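Local coordinates for protein catalase (Corynebacterium glutamicum, PDB 4B7H) that probably breaks down hydrogen peroxide to water and oxygen at its heme iron, here with nitric oxide and NADPH bound, at residues 178-183 with 192-197; 478-483 with 489-494. All coordinates share one frame; numbering follows the deposited sequence. Where two conformers were deposited one is given.

Contact 1: 178-183 with 192-197. With NDP (NADPH dihydro-nicotinamide-adenine-dinucleotide phosphate), chain H.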
# COMPACT_ATOMS: atom_id res chain seq x y z
N ASP A 178 -21.74 -28.28 -0.71
CA ASP A 178 -22.64 -27.70 0.29
C ASP A 178 -23.16 -26.37 -0.23
O ASP A 178 -24.37 -26.11 -0.21
CB ASP A 178 -21.93 -27.51 1.63
CG ASP A 178 -22.87 -27.11 2.76
OD1 ASP A 178 -23.99 -27.66 2.82
OD2 ASP A 178 -22.49 -26.25 3.58
N PHE A 179 -22.26 -25.54 -0.75
CA PHE A 179 -22.70 -24.26 -1.30
C PHE A 179 -23.60 -24.45 -2.51
O PHE A 179 -24.69 -23.88 -2.57
CB PHE A 179 -21.53 -23.34 -1.68
CG PHE A 179 -22.00 -22.04 -2.29
CD1 PHE A 179 -22.46 -21.00 -1.48
CD2 PHE A 179 -22.05 -21.87 -3.67
CE1 PHE A 179 -22.94 -19.82 -2.03
CE2 PHE A 179 -22.53 -20.69 -4.23
CZ PHE A 179 -22.97 -19.66 -3.40
N TRP A 180 -23.15 -25.24 -3.48
CA TRP A 180 -23.93 -25.42 -4.71
C TRP A 180 -25.34 -25.94 -4.46
O TRP A 180 -26.30 -25.43 -5.04
CB TRP A 180 -23.20 -26.33 -5.69
CG TRP A 180 -22.14 -25.67 -6.54
CD1 TRP A 180 -22.11 -24.37 -6.98
CD2 TRP A 180 -20.97 -26.30 -7.07
NE1 TRP A 180 -20.98 -24.16 -7.75
CE2 TRP A 180 -20.27 -25.33 -7.82
CE3 TRP A 180 -20.44 -27.59 -6.98
CZ2 TRP A 180 -19.07 -25.62 -8.49
CZ3 TRP A 180 -19.25 -27.87 -7.63
CH2 TRP A 180 -18.57 -26.89 -8.37
N THR A 181 -25.48 -26.95 -3.61
CA THR A 181 -26.81 -27.49 -3.33
C THR A 181 -27.69 -26.56 -2.50
O THR A 181 -28.92 -26.64 -2.56
CB THR A 181 -26.77 -28.88 -2.65
OG1 THR A 181 -26.16 -28.77 -1.35
CG2 THR A 181 -26.01 -29.88 -3.50
N ARG A 182 -27.07 -25.69 -1.70
CA ARG A 182 -27.84 -24.72 -0.93
C ARG A 182 -28.13 -23.46 -1.74
O ARG A 182 -28.94 -22.63 -1.33
CB ARG A 182 -27.15 -24.41 0.40
CG ARG A 182 -27.14 -25.61 1.35
CD ARG A 182 -26.44 -25.32 2.68
NE ARG A 182 -26.46 -26.53 3.50
CZ ARG A 182 -27.50 -26.90 4.24
NH1 ARG A 182 -28.58 -26.14 4.30
NH2 ARG A 182 -27.45 -28.04 4.92
N ALA A 183 -27.47 -23.33 -2.89
CA ALA A 183 -27.73 -22.24 -3.83
C ALA A 183 -28.10 -22.86 -5.17
O ALA A 183 -27.32 -22.82 -6.12
CB ALA A 183 -26.50 -21.34 -3.98
N TYR A 192 -23.06 -27.26 -16.92
CA TYR A 192 -22.12 -26.89 -17.97
C TYR A 192 -20.67 -27.19 -17.56
O TYR A 192 -19.89 -27.75 -18.33
CB TYR A 192 -22.31 -25.41 -18.29
CG TYR A 192 -21.64 -24.85 -19.52
CD1 TYR A 192 -20.30 -24.46 -19.49
CD2 TYR A 192 -22.36 -24.63 -20.69
CE1 TYR A 192 -19.69 -23.92 -20.61
CE2 TYR A 192 -21.75 -24.08 -21.82
CZ TYR A 192 -20.42 -23.72 -21.77
OH TYR A 192 -19.83 -23.17 -22.88
N LEU A 193 -20.33 -26.81 -16.33
CA LEU A 193 -18.99 -26.99 -15.78
C LEU A 193 -18.58 -28.46 -15.67
O LEU A 193 -17.42 -28.83 -15.90
CB LEU A 193 -18.91 -26.34 -14.39
CG LEU A 193 -17.64 -26.60 -13.57
CD1 LEU A 193 -16.40 -25.96 -14.20
CD2 LEU A 193 -17.83 -26.14 -12.13
N MET A 194 -19.54 -29.30 -15.29
CA MET A 194 -19.23 -30.70 -15.02
C MET A 194 -19.20 -31.54 -16.30
O MET A 194 -18.82 -32.71 -16.27
CB MET A 194 -20.23 -31.27 -14.01
CG MET A 194 -20.04 -30.71 -12.61
SD MET A 194 -18.53 -31.32 -11.85
CE MET A 194 -18.24 -30.04 -10.63
N GLY A 195 -19.59 -30.94 -17.42
CA GLY A 195 -19.54 -31.62 -18.71
C GLY A 195 -18.18 -31.47 -19.37
O GLY A 195 -17.21 -31.06 -18.72
N ASP A 196 -18.11 -31.81 -20.65
CA ASP A 196 -16.84 -31.77 -21.37
C ASP A 196 -16.21 -30.39 -21.32
O ASP A 196 -14.98 -30.26 -21.26
CB ASP A 196 -17.02 -32.17 -22.83
CG ASP A 196 -17.42 -33.63 -23.02
OD1 ASP A 196 -17.35 -34.43 -22.07
OD2 ASP A 196 -17.79 -33.97 -24.15
N ARG A 197 -17.04 -29.35 -21.36
CA ARG A 197 -16.54 -27.98 -21.46
C ARG A 197 -15.87 -27.45 -20.19
O ARG A 197 -15.25 -26.38 -20.21
CB ARG A 197 -17.64 -27.02 -21.92
CG ARG A 197 -18.13 -27.33 -23.32
CD ARG A 197 -19.05 -26.27 -23.83
NE ARG A 197 -19.51 -26.61 -25.17
CZ ARG A 197 -20.21 -25.79 -25.94
NH1 ARG A 197 -20.54 -24.58 -25.50
NH2 ARG A 197 -20.58 -26.18 -27.15
PA NDP H . -29.55 -24.96 -29.29
O1A NDP H . -29.63 -26.35 -29.80
O2A NDP H . -29.88 -23.94 -30.32
O5B NDP H . -28.07 -24.72 -28.73
C5B NDP H . -27.46 -25.66 -27.88
C4B NDP H . -26.10 -25.09 -27.50
O4B NDP H . -25.46 -25.98 -26.60
C3B NDP H . -25.21 -24.93 -28.73
O3B NDP H . -24.53 -23.69 -28.68
C2B NDP H . -24.26 -26.10 -28.60
O2B NDP H . -23.01 -25.96 -29.25
C1B NDP H . -24.15 -26.19 -27.08
N9A NDP H . -23.51 -27.44 -26.61
C8A NDP H . -23.27 -28.58 -27.34
N7A NDP H . -22.63 -29.47 -26.54
C5A NDP H . -22.46 -28.91 -25.32
C6A NDP H . -21.87 -29.38 -24.15
N6A NDP H . -21.05 -30.44 -24.19
N1A NDP H . -21.85 -28.57 -23.04
C2A NDP H . -22.39 -27.30 -23.09
N3A NDP H . -22.97 -26.84 -24.25
C4A NDP H . -23.00 -27.63 -25.35
O3 NDP H . -30.51 -24.85 -27.99
PN NDP H . -30.73 -23.52 -27.10
O1N NDP H . -29.94 -22.38 -27.64
O2N NDP H . -32.19 -23.39 -26.90
O5D NDP H . -30.10 -23.92 -25.67
C5D NDP H . -30.32 -25.22 -25.15
C4D NDP H . -29.36 -25.46 -24.00
O4D NDP H . -28.04 -25.41 -24.50
C3D NDP H . -29.47 -24.37 -22.95
O3D NDP H . -30.39 -24.72 -21.93
C2D NDP H . -28.04 -24.24 -22.44
O2D NDP H . -27.85 -25.09 -21.34
C1D NDP H . -27.16 -24.76 -23.58
N1N NDP H . -26.43 -23.68 -24.25
C2N NDP H . -27.10 -22.55 -24.62
C3N NDP H . -26.49 -21.49 -25.26
C7N NDP H . -27.31 -20.29 -25.60
O7N NDP H . -26.69 -19.04 -25.65
N7N NDP H . -28.62 -20.43 -25.83
C4N NDP H . -25.01 -21.50 -25.60
C5N NDP H . -24.36 -22.78 -25.16
C6N NDP H . -25.08 -23.79 -24.52
P2B NDP H . -22.78 -26.54 -30.73
O1X NDP H . -23.13 -28.02 -30.71
O2X NDP H . -23.68 -25.78 -31.68
O3X NDP H . -21.32 -26.32 -31.08
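The benzo end of the Trp-180 indole meets two side chains of 192-197: CD2 of Leu-193 lies 3.9 Å from Trp-180 CZ2, and the methyl CE of Met-194 lies 3.8 Å from Trp-180 CZ3. Trp-180 and Met-194 approach from opposite directions, whereas Leu-193 crosses the indole nearly at a right angle. With its chain bent at chi2 (-70°), Met-194 presents CE rather than sulfur to the ring. These three buried side chains span backbones 12.2 Å apart (Trp-180 CA to Leu-193 CA), and the segments touch nowhere else. By contrast, the outer ends carry the partly exposed Arg-182, salt-bridged through NE to Asp-178 OD1 (2.8 Å), and Asp-196. A second tight spot involves the cofactor alone: Arg-197 lays one guanidinium face over the NADPH adenine. Its NH1 donates in plane to Tyr-192 OH (3.1 Å, 164°), which helps hold the guanidinium flat against the adenine, and NH2 makes a weak hydrogen bond to O2B. Helices 173-182 and 187-194 are thus joined beside the NADPH pocket, with Met-194 also packed on helix 466-479, Phe-179 on helix 155-162, and Asp-178 OD2 hydrogen-bonded to Tyr-397 OH of a second subunit.

Contact 2: 478-483 with 489-494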
# COMPACT_ATOMS: atom_id res chain seq x y z
N ASN A 478 -16.94 -38.08 -9.83
CA ASN A 478 -15.54 -37.84 -9.46
C ASN A 478 -15.40 -36.61 -8.57
O ASN A 478 -14.71 -36.65 -7.56
CB ASN A 478 -14.66 -37.66 -10.71
CG ASN A 478 -14.35 -38.97 -11.40
OD1 ASN A 478 -14.52 -40.04 -10.84
ND2 ASN A 478 -13.87 -38.88 -12.64
N ALA A 479 -16.08 -35.53 -8.95
CA ALA A 479 -16.01 -34.28 -8.20
C ALA A 479 -16.67 -34.38 -6.82
O ALA A 479 -16.39 -33.58 -5.94
CB ALA A 479 -16.63 -33.15 -9.00
N MET A 480 -17.54 -35.37 -6.64
CA MET A 480 -18.19 -35.58 -5.35
C MET A 480 -17.31 -36.30 -4.33
O MET A 480 -17.63 -36.31 -3.14
CB MET A 480 -19.48 -36.39 -5.53
CG MET A 480 -20.59 -35.64 -6.24
SD MET A 480 -21.91 -36.75 -6.76
CE MET A 480 -22.54 -37.36 -5.19
N GLN A 481 -16.24 -36.93 -4.78
CA GLN A 481 -15.41 -37.70 -3.86
C GLN A 481 -14.87 -36.80 -2.75
O GLN A 481 -14.25 -35.76 -3.01
CB GLN A 481 -14.27 -38.42 -4.58
CG GLN A 481 -14.72 -39.37 -5.69
CD GLN A 481 -15.76 -40.39 -5.24
OE1 GLN A 481 -16.71 -40.68 -5.97
NE2 GLN A 481 -15.58 -40.95 -4.04
N GLY A 482 -15.15 -37.17 -1.51
CA GLY A 482 -14.72 -36.38 -0.37
C GLY A 482 -15.83 -35.62 0.34
O GLY A 482 -15.62 -35.10 1.44
N ILE A 483 -17.02 -35.55 -0.25
CA ILE A 483 -18.13 -34.92 0.45
C ILE A 483 -18.53 -35.73 1.68
O ILE A 483 -18.29 -36.94 1.76
CB ILE A 483 -19.36 -34.68 -0.45
CG1 ILE A 483 -19.96 -36.01 -0.95
CG2 ILE A 483 -19.00 -33.72 -1.58
CD1 ILE A 483 -21.20 -35.84 -1.82
N PRO A 489 -26.99 -36.75 0.34
CA PRO A 489 -28.38 -36.65 -0.14
C PRO A 489 -28.72 -35.29 -0.75
O PRO A 489 -29.55 -35.26 -1.66
CB PRO A 489 -29.21 -36.89 1.13
CG PRO A 489 -28.29 -36.56 2.26
CD PRO A 489 -26.94 -36.99 1.79
N ARG A 490 -28.08 -34.21 -0.30
CA ARG A 490 -28.30 -32.92 -0.96
C ARG A 490 -27.86 -32.97 -2.42
O ARG A 490 -28.55 -32.46 -3.30
CB ARG A 490 -27.56 -31.79 -0.23
CG ARG A 490 -28.08 -31.50 1.17
CD ARG A 490 -27.66 -30.13 1.64
NE ARG A 490 -28.24 -29.09 0.78
CZ ARG A 490 -29.45 -28.57 0.96
NH1 ARG A 490 -30.20 -28.96 1.98
NH2 ARG A 490 -29.90 -27.64 0.13
N VAL A 491 -26.71 -33.60 -2.67
CA VAL A 491 -26.21 -33.70 -4.03
C VAL A 491 -27.08 -34.63 -4.87
O VAL A 491 -27.36 -34.35 -6.04
CB VAL A 491 -24.73 -34.11 -4.06
CG1 VAL A 491 -24.24 -34.26 -5.49
CG2 VAL A 491 -23.87 -33.09 -3.31
N TYR A 492 -27.54 -35.74 -4.28
CA TYR A 492 -28.44 -36.64 -4.99
C TYR A 492 -29.70 -35.89 -5.46
O TYR A 492 -30.13 -36.04 -6.60
CB TYR A 492 -28.85 -37.83 -4.11
CG TYR A 492 -27.73 -38.73 -3.63
CD1 TYR A 492 -26.54 -38.86 -4.35
CD2 TYR A 492 -27.85 -39.45 -2.45
CE1 TYR A 492 -25.52 -39.69 -3.90
CE2 TYR A 492 -26.85 -40.28 -2.00
CZ TYR A 492 -25.68 -40.39 -2.72
OH TYR A 492 -24.68 -41.22 -2.26
N ASP A 493 -30.29 -35.11 -4.55
CA ASP A 493 -31.52 -34.38 -4.85
C ASP A 493 -31.30 -33.33 -5.93
O ASP A 493 -32.12 -33.15 -6.83
CB ASP A 493 -32.04 -33.68 -3.60
CG ASP A 493 -32.62 -34.63 -2.58
OD1 ASP A 493 -32.88 -35.81 -2.91
OD2 ASP A 493 -32.83 -34.18 -1.44
N TYR A 494 -30.18 -32.62 -5.83
CA TYR A 494 -29.81 -31.57 -6.77
C TYR A 494 -29.77 -32.13 -8.19
O TYR A 494 -30.38 -31.58 -9.10
CB TYR A 494 -28.46 -31.04 -6.33
CG TYR A 494 -27.79 -29.93 -7.10
CD1 TYR A 494 -28.01 -28.59 -6.76
CD2 TYR A 494 -26.84 -30.21 -8.07
CE1 TYR A 494 -27.32 -27.57 -7.41
CE2 TYR A 494 -26.15 -29.20 -8.72
CZ TYR A 494 -26.39 -27.88 -8.39
OH TYR A 494 -25.68 -26.90 -9.03
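Val-491 forms the bump at the centre of this contact, where the turn after helix 466-479 packs against helix 487-498 within the C-terminal helical region. Each valine methyl meets a different partner. CG1 fits against the bent end of Met-480, with the methyl CE 3.5 Å and the sulfur SD 3.6 Å from Val-491 CG1. The hollow comes from the Met-480 chain, which at chi3 (64°) turns CE aside, so that SD and CE both border the valine methyl as the two side chains run alongside one another in opposite senses. In turn, Met-480 CE sits in the notch between Val-491 CG1 and the ring of Tyr-492, 4.0 Å from its CE1; the methionine and tyrosine side chains lie roughly perpendicular. The other branch, Val-491 CG2, is met tip to tip by CD1 of Ile-483 at 4.1 Å, a looser touch. A type II beta turn, closed from Ile-483 N to Met-480 O (3.0 Å), brings both residues round to the same valine, with Gly-482 at the third position, where its positive phi (108°) suits such a turn. Trp-177 and Thr-181 of helix 173-182 pack on Val-491 as well. Across the segments the chemistry is wholly apolar: methyls, a thioether and an aromatic carbon meet without a polar bond, so the fit probably rests on shape and the burial of Met-480, Ile-483 and Val-491.

In the fold
Following the chain from the N terminus, contact 1 closes first: helix 173-182 passes through a short connection into helix 187-194, whose end returns a side-chain patch to the first helix. Nearly three hundred residues later contact 2 closes the turn between helices 466-479 and 487-498. The two are in series, neither nested nor crossed, yet their centres lie only 10 Å apart. They touch through a probable hydrogen bond between Thr-181 OG1 and Arg-490 NE and through the Tyr-494 ring packing against the backbone of Trp-180 and Thr-181. The C-terminal helices of the catalase-related immune-responsive region are thereby tied to the helical pair of the catalase region beside NADPH.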